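Local coordinates for protein probable thioesterase (Thermus thermophilus, PDB 1Z54) that probably hydrolyses acyl-CoA thioesters as a hot-dog-fold enzyme of the 4-hydroxybenzoyl-CoA thioesterase family, at residues R78-E81 and L87-R90; M1-R6 and L37-L42; S23-Y28 and A65-G70. All coordinates share one frame; numbering follows the deposited sequence.

In the fold
The three contacts sample one hot-dog fold, in which an antiparallel sheet wraps round the long helix 24-39. Interactions 1 and 2 lie on the same sheet: strand 3-8 pairs with strand 72-82, which in turn forms the hairpin of interaction 1, and their centres are about 12 Å apart. There the side chains of Arg78 and Glu2 touch. Interactions 2 and 3 take opposite ends of helix 24-39, with centres about 19 Å apart, and tie it at both; their segments alternate along the chain. Interaction 3 lies about 21 Å from interaction 1, centre to centre, across the middle of the chain. Interactions 2 and 3 both close before interaction 1 opens.

Interaction 1 of 3, residues R78-E81 and L87-R90; sequences RLAE and LLFR
The Phe89 ring carries CD1 of Leu79 over one face, a CH-pi contact in which the methyl stands 4.2 Å from the ring centroid and only 12° off the ring normal. CB of Ala80, two residues after Arg78 on the same strand, lies over one face of the Arg78 guanidinium, toward its rim, while NH1 of Arg78 approaches CB of Arg90 at 3.6 Å. The two arginines run side by side in the same direction, their guanidinium planes 20° apart; each chain is extended from CG to NE, so the Arg78 guanidinium lies along the aliphatic part of Arg90, and the two charged groups do not touch. Leu79 has CG anti to the backbone N (chi1 -180°), which carries CD1 over the ring and to 4.0 Å from CB of Leu87.

Between these two layers of side chains, Leu79 and Phe89 on one face and the arginines on the other, the strands pair antiparallel. Arg78 and Arg90 exchange two nearly straight backbone bonds, and Leu79 faces Phe89 as a non-hydrogen-bonded pair. The register then slips by one residue: Leu88 O accepts from both Ala80 N, at 2.8 Å, and Glu81 N, at 3.1 Å, the latter in the carbonyl plane on a lone pair. Leu88 N returns a bond to Glu81 O. The inserted residue turns CB of Ala80 toward the partner strand, where it packs 3.7 Å from CD1 of Leu88, and CB of Glu81 rests 3.5 Å from CB of Leu88.

Leu79 and Leu87 also touch Leu126 of helix 120-129, and the Phe89 ring meets His107 on strand 98-111, so this apolar side faces the interior. Ala80 and Glu81 opposite Leu88 make a classic beta bulge in the hairpin of strands 72-82 and 86-95, within the curved antiparallel sheet of the hot-dog fold.

Interaction 2 of 3, residues M1-R6 and L37-L42; sequences MESVTR and LERAGL
Arg39 reaches Ser3 and Val4 by first setting CG anti to its own carbonyl carbon (chi1 -63°) and then bending the chain at chi3 (69°), which swings the guanidinium from the end of the helix onto the backbone of strand 3-8, outermost in the sheet of this chain. Ser3 meets it with CB, which sits over one face of the guanidinium and toward its rim, 3.4 Å from NH2 of Arg39. The serine hydroxyl is not the part that grips.

The polar link comes at the guanidinium edge, where NH2 of Arg39 donates to Val4 O at 2.8 Å. An N-H...O angle of 130° marks this bond as weak, although the distance is short. Val4 N lies 3.1 Å from the same NH2, but both are donors and that approach supplies no bond. The arginine is therefore held by one bent bond in addition to the packing of one face against Ser3. The CB of Val4 is directed away from segment 37-42, and the contact uses its backbone.

Asp35, about one turn earlier on the helix, accepts a hydrogen bond from OG1 of Thr5 and forms a long, weak ion pair with NH2 of Arg39. It thus adds a second tie between helix and strand. Within the sheet, backbone bonds join Ser3 and Thr5 to Thr77 and Val75 of the neighbouring strand 72-82.

Immediately beyond Arg39 the helix ends in a Schellman motif, with Gly41 at positive phi and two backbone bonds returning to the last turn. An arginine near the C-terminus of the central helix here joins that helix to strand 3-8 of the hot-dog sheet.

Interaction 3 of 3, residues S23-Y28 and A65-G70; sequences SVYAVY and APARFG
Tyr25 meets the loop through its phenolic oxygen. Within the loop, its polar partner is the backbone amide of Ala67, whose N donates to Tyr25 OH at 3.4 Å in a long, weak bond with an angle of 130° at the hydrogen. Beside it the methyl of Ala67 packs against the same oxygen, CB to OH 3.6 Å. A water forms a bridge: it donates to Ala65 O at 2.6 Å and lies 3.0 Å from Tyr25 OH in a weak contact. One hydroxyl thus bonds weakly to the loop at Ala67 and reaches Ala65 through a water.

The tyrosine projects from the first turn of helix 24-39, its CG anti to the carbonyl carbon (chi1 -73°), which directs the ring toward segment 65-70. Phe63 meets that ring edge-to-face, while Val20 and Leu61 pack against the tyrosine side chain. The loop is held in turn by backbone bonds between Ala65 and Leu100 and between Ala67 and Val20, and by Arg95 NH1 bonding to Pro66 O. Further out, helix residues Ala26 and Val27 pack on Ser23 of a third subunit, placing this end of the helix at a subunit interface.

Chemically, the phenol is a polar tip at the end of a mostly apolar ring. Its two weak polar contacts suggest that the surrounding packing, more than any strong bond, determines where it sits.

Interaction 1 of 3, residues R78-E81 and L87-R90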
# COMPACT_ATOMS: atom_id res chain seq x y z
N ARG A 78 -8.12 -17.27 15.14
CA ARG A 78 -7.81 -18.44 15.91
C ARG A 78 -6.95 -19.35 15.06
O ARG A 78 -6.94 -19.24 13.83
CB ARG A 78 -9.09 -19.16 16.35
CG ARG A 78 -9.80 -19.92 15.25
CD ARG A 78 -10.96 -20.71 15.85
NE ARG A 78 -11.28 -21.88 15.03
CZ ARG A 78 -11.85 -21.81 13.84
NH1 ARG A 78 -12.17 -20.64 13.31
NH2 ARG A 78 -12.09 -22.93 13.16
N LEU A 79 -6.21 -20.23 15.72
CA LEU A 79 -5.37 -21.18 15.02
C LEU A 79 -6.27 -22.38 14.77
O LEU A 79 -6.54 -23.16 15.68
CB LEU A 79 -4.18 -21.57 15.90
CG LEU A 79 -3.16 -22.57 15.35
CD1 LEU A 79 -2.58 -22.04 14.05
CD2 LEU A 79 -2.06 -22.79 16.38
N ALA A 80 -6.74 -22.51 13.53
CA ALA A 80 -7.64 -23.60 13.16
C ALA A 80 -6.92 -24.93 12.92
O ALA A 80 -7.46 -25.99 13.19
CB ALA A 80 -8.46 -23.21 11.94
N GLU A 81 -5.69 -24.86 12.41
CA GLU A 81 -4.93 -26.07 12.14
C GLU A 81 -3.47 -25.88 12.51
O GLU A 81 -2.88 -24.83 12.27
CB GLU A 81 -5.06 -26.45 10.65
CG GLU A 81 -6.44 -26.97 10.25
CD GLU A 81 -6.61 -27.14 8.75
OE1 GLU A 81 -5.59 -27.31 8.05
OE2 GLU A 81 -7.76 -27.11 8.27
N LEU A 87 0.65 -24.22 9.61
CA LEU A 87 -0.36 -23.60 10.46
C LEU A 87 -1.46 -23.01 9.58
O LEU A 87 -1.20 -22.61 8.44
CB LEU A 87 0.23 -22.44 11.28
CG LEU A 87 1.66 -22.47 11.80
CD1 LEU A 87 2.66 -22.33 10.65
CD2 LEU A 87 1.84 -21.31 12.77
N LEU A 88 -2.67 -22.94 10.12
CA LEU A 88 -3.80 -22.37 9.38
C LEU A 88 -4.62 -21.49 10.31
O LEU A 88 -5.22 -21.99 11.26
CB LEU A 88 -4.69 -23.48 8.81
CG LEU A 88 -5.89 -23.09 7.92
CD1 LEU A 88 -6.89 -22.24 8.69
CD2 LEU A 88 -5.41 -22.33 6.70
N PHE A 89 -4.64 -20.20 10.02
CA PHE A 89 -5.42 -19.26 10.81
C PHE A 89 -6.73 -18.98 10.10
O PHE A 89 -6.79 -18.95 8.86
CB PHE A 89 -4.68 -17.92 11.00
CG PHE A 89 -3.44 -18.03 11.82
CD1 PHE A 89 -2.26 -18.48 11.26
CD2 PHE A 89 -3.46 -17.70 13.18
CE1 PHE A 89 -1.11 -18.61 12.04
CE2 PHE A 89 -2.32 -17.81 13.96
CZ PHE A 89 -1.14 -18.27 13.39
N ARG A 90 -7.78 -18.77 10.88
CA ARG A 90 -9.08 -18.45 10.33
C ARG A 90 -9.50 -17.14 10.96
O ARG A 90 -9.26 -16.91 12.15
CB ARG A 90 -10.09 -19.56 10.63
CG ARG A 90 -9.97 -20.73 9.68
CD ARG A 90 -11.24 -21.55 9.68
NE ARG A 90 -11.39 -22.31 8.44
CZ ARG A 90 -11.50 -21.76 7.23
NH1 ARG A 90 -11.64 -22.54 6.16
NH2 ARG A 90 -11.49 -20.44 7.09

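Interaction 2 of 3, residues M1-R6 and L37-L42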
# COMPACT_ATOMS: atom_id res chain seq x y z
N MET A 1 -12.97 -17.57 17.73
CA MET A 1 -13.06 -16.36 18.60
C MET A 1 -12.07 -16.43 19.76
O MET A 1 -12.46 -16.36 20.93
CB MET A 1 -14.48 -16.20 19.13
CG MET A 1 -14.65 -15.07 20.14
SD MET A 1 -13.89 -13.53 19.59
CE MET A 1 -15.31 -12.42 19.59
N GLU A 2 -10.78 -16.57 19.45
CA GLU A 2 -9.76 -16.63 20.48
C GLU A 2 -9.28 -15.22 20.81
O GLU A 2 -9.48 -14.74 21.93
CB GLU A 2 -8.58 -17.49 20.03
CG GLU A 2 -8.88 -18.98 19.97
CD GLU A 2 -9.02 -19.60 21.35
OE1 GLU A 2 -8.03 -19.58 22.12
OE2 GLU A 2 -10.12 -20.10 21.68
N SER A 3 -8.65 -14.55 19.84
CA SER A 3 -8.18 -13.19 20.08
C SER A 3 -8.90 -12.21 19.16
O SER A 3 -9.33 -12.57 18.07
CB SER A 3 -6.67 -13.09 19.83
OG SER A 3 -6.38 -13.05 18.44
N VAL A 4 -9.03 -10.97 19.61
CA VAL A 4 -9.70 -9.95 18.81
C VAL A 4 -8.79 -8.73 18.63
O VAL A 4 -8.23 -8.21 19.59
CB VAL A 4 -11.02 -9.50 19.47
CG1 VAL A 4 -11.71 -8.48 18.58
CG2 VAL A 4 -11.92 -10.70 19.69
N THR A 5 -8.66 -8.29 17.39
CA THR A 5 -7.82 -7.15 17.07
C THR A 5 -8.66 -6.02 16.50
O THR A 5 -9.31 -6.18 15.47
CB THR A 5 -6.75 -7.52 16.03
OG1 THR A 5 -6.03 -8.67 16.47
CG2 THR A 5 -5.78 -6.36 15.82
N ARG A 6 -8.65 -4.87 17.18
CA ARG A 6 -9.41 -3.72 16.70
C ARG A 6 -8.55 -2.92 15.72
O ARG A 6 -7.38 -2.63 15.99
CB ARG A 6 -9.84 -2.84 17.87
CG ARG A 6 -10.88 -3.50 18.77
CD ARG A 6 -11.28 -2.59 19.93
NE ARG A 6 -11.83 -1.32 19.45
CZ ARG A 6 -12.34 -0.38 20.23
NH1 ARG A 6 -12.81 0.74 19.70
NH2 ARG A 6 -12.38 -0.55 21.55
N LEU A 37 -0.21 -13.83 17.75
CA LEU A 37 1.08 -14.40 18.08
C LEU A 37 1.75 -13.67 19.24
O LEU A 37 2.35 -14.29 20.11
CB LEU A 37 1.99 -14.39 16.86
CG LEU A 37 1.69 -15.46 15.82
CD1 LEU A 37 2.49 -15.19 14.56
CD2 LEU A 37 2.03 -16.84 16.38
N GLU A 38 1.66 -12.34 19.25
CA GLU A 38 2.27 -11.59 20.34
C GLU A 38 1.57 -11.94 21.66
O GLU A 38 2.22 -12.34 22.63
CB GLU A 38 2.18 -10.08 20.05
CG GLU A 38 2.59 -9.18 21.20
CD GLU A 38 2.76 -7.72 20.77
OE1 GLU A 38 3.88 -7.35 20.37
OE2 GLU A 38 1.77 -6.95 20.83
N ARG A 39 0.25 -11.80 21.69
CA ARG A 39 -0.53 -12.09 22.89
C ARG A 39 -0.24 -13.49 23.44
O ARG A 39 -0.34 -13.72 24.64
CB ARG A 39 -2.02 -11.93 22.59
CG ARG A 39 -2.37 -10.51 22.22
CD ARG A 39 -3.73 -10.38 21.55
NE ARG A 39 -4.84 -10.65 22.46
CZ ARG A 39 -6.12 -10.43 22.14
NH1 ARG A 39 -7.09 -10.70 23.01
NH2 ARG A 39 -6.42 -9.92 20.95
N ALA A 40 0.15 -14.40 22.56
CA ALA A 40 0.46 -15.76 22.97
C ALA A 40 1.90 -15.87 23.49
O ALA A 40 2.37 -16.95 23.81
CB ALA A 40 0.28 -16.71 21.79
N GLY A 41 2.58 -14.73 23.58
CA GLY A 41 3.95 -14.73 24.05
C GLY A 41 4.93 -15.10 22.94
O GLY A 41 6.05 -15.53 23.21
N LEU A 42 4.50 -14.94 21.70
CA LEU A 42 5.35 -15.25 20.55
C LEU A 42 5.42 -14.06 19.59
O LEU A 42 5.12 -14.21 18.40
CB LEU A 42 4.83 -16.49 19.82
CG LEU A 42 4.99 -17.87 20.46
CD1 LEU A 42 4.44 -17.87 21.88
CD2 LEU A 42 4.26 -18.89 19.61

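Interaction 3 of 3, residues S23-Y28 and A65-G70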
# COMPACT_ATOMS: atom_id res chain seq x y z
N SER A 23 -7.79 -5.56 -1.37
CA SER A 23 -6.42 -6.03 -1.13
C SER A 23 -5.97 -5.67 0.28
O SER A 23 -5.08 -6.30 0.84
CB SER A 23 -5.43 -5.45 -2.15
OG SER A 23 -5.19 -4.07 -1.94
N VAL A 24 -6.60 -4.65 0.86
CA VAL A 24 -6.25 -4.21 2.20
C VAL A 24 -6.57 -5.25 3.28
O VAL A 24 -5.86 -5.37 4.27
CB VAL A 24 -6.97 -2.87 2.52
CG1 VAL A 24 -6.77 -2.48 3.98
CG2 VAL A 24 -6.41 -1.78 1.62
N TYR A 25 -7.63 -6.03 3.06
CA TYR A 25 -8.02 -7.03 4.05
C TYR A 25 -6.92 -8.01 4.46
O TYR A 25 -6.82 -8.38 5.63
CB TYR A 25 -9.26 -7.77 3.55
CG TYR A 25 -10.52 -6.91 3.63
CD1 TYR A 25 -11.42 -7.05 4.68
CD2 TYR A 25 -10.80 -5.96 2.64
CE1 TYR A 25 -12.58 -6.26 4.75
CE2 TYR A 25 -11.95 -5.17 2.70
CZ TYR A 25 -12.84 -5.33 3.76
OH TYR A 25 -13.99 -4.56 3.80
N ALA A 26 -6.08 -8.42 3.51
CA ALA A 26 -5.00 -9.34 3.86
C ALA A 26 -4.07 -8.67 4.87
O ALA A 26 -3.48 -9.34 5.72
CB ALA A 26 -4.21 -9.74 2.61
N VAL A 27 -3.92 -7.35 4.78
CA VAL A 27 -3.07 -6.62 5.71
C VAL A 27 -3.74 -6.63 7.10
O VAL A 27 -3.06 -6.80 8.12
CB VAL A 27 -2.83 -5.17 5.23
CG1 VAL A 27 -2.14 -4.36 6.31
CG2 VAL A 27 -1.96 -5.19 3.97
N TYR A 28 -5.06 -6.46 7.12
CA TYR A 28 -5.81 -6.49 8.38
C TYR A 28 -5.66 -7.88 9.00
O TYR A 28 -5.49 -8.01 10.21
CB TYR A 28 -7.29 -6.22 8.14
CG TYR A 28 -7.66 -4.80 7.75
CD1 TYR A 28 -8.98 -4.49 7.42
CD2 TYR A 28 -6.72 -3.77 7.75
CE1 TYR A 28 -9.35 -3.20 7.08
CE2 TYR A 28 -7.09 -2.47 7.41
CZ TYR A 28 -8.41 -2.19 7.08
OH TYR A 28 -8.84 -0.90 6.79
N ALA A 65 -19.74 -7.69 3.53
CA ALA A 65 -20.19 -6.31 3.67
C ALA A 65 -18.94 -5.46 3.77
O ALA A 65 -17.93 -5.90 4.32
CB ALA A 65 -21.06 -6.15 4.93
N PRO A 66 -18.99 -4.23 3.27
CA PRO A 66 -17.82 -3.36 3.32
C PRO A 66 -17.52 -2.64 4.62
O PRO A 66 -18.39 -2.46 5.47
CB PRO A 66 -18.07 -2.38 2.18
CG PRO A 66 -19.56 -2.17 2.30
CD PRO A 66 -20.10 -3.57 2.55
N ALA A 67 -16.26 -2.24 4.75
CA ALA A 67 -15.78 -1.48 5.89
C ALA A 67 -15.57 -0.10 5.27
O ALA A 67 -15.31 0.02 4.08
CB ALA A 67 -14.46 -2.05 6.40
N ARG A 68 -15.70 0.95 6.07
CA ARG A 68 -15.53 2.30 5.55
C ARG A 68 -14.68 3.19 6.44
O ARG A 68 -14.51 2.93 7.64
CB ARG A 68 -16.90 2.98 5.37
CG ARG A 68 -17.80 2.34 4.35
CD ARG A 68 -18.93 3.28 3.96
NE ARG A 68 -19.77 2.72 2.90
CZ ARG A 68 -20.64 1.73 3.08
NH1 ARG A 68 -20.80 1.18 4.28
NH2 ARG A 68 -21.34 1.27 2.05
N PHE A 69 -14.13 4.25 5.84
CA PHE A 69 -13.33 5.20 6.59
C PHE A 69 -14.28 5.84 7.59
O PHE A 69 -15.39 6.23 7.24
CB PHE A 69 -12.76 6.29 5.68
CG PHE A 69 -12.08 7.39 6.44
CD1 PHE A 69 -12.61 8.68 6.44
CD2 PHE A 69 -10.92 7.14 7.17
CE1 PHE A 69 -11.99 9.70 7.17
CE2 PHE A 69 -10.29 8.14 7.90
CZ PHE A 69 -10.83 9.43 7.90
N GLY A 70 -13.85 5.93 8.84
CA GLY A 70 -14.69 6.49 9.87
C GLY A 70 -15.08 5.38 10.83
O GLY A 70 -15.52 5.65 11.95
O HOH W 1 -15.84 -6.85 3.12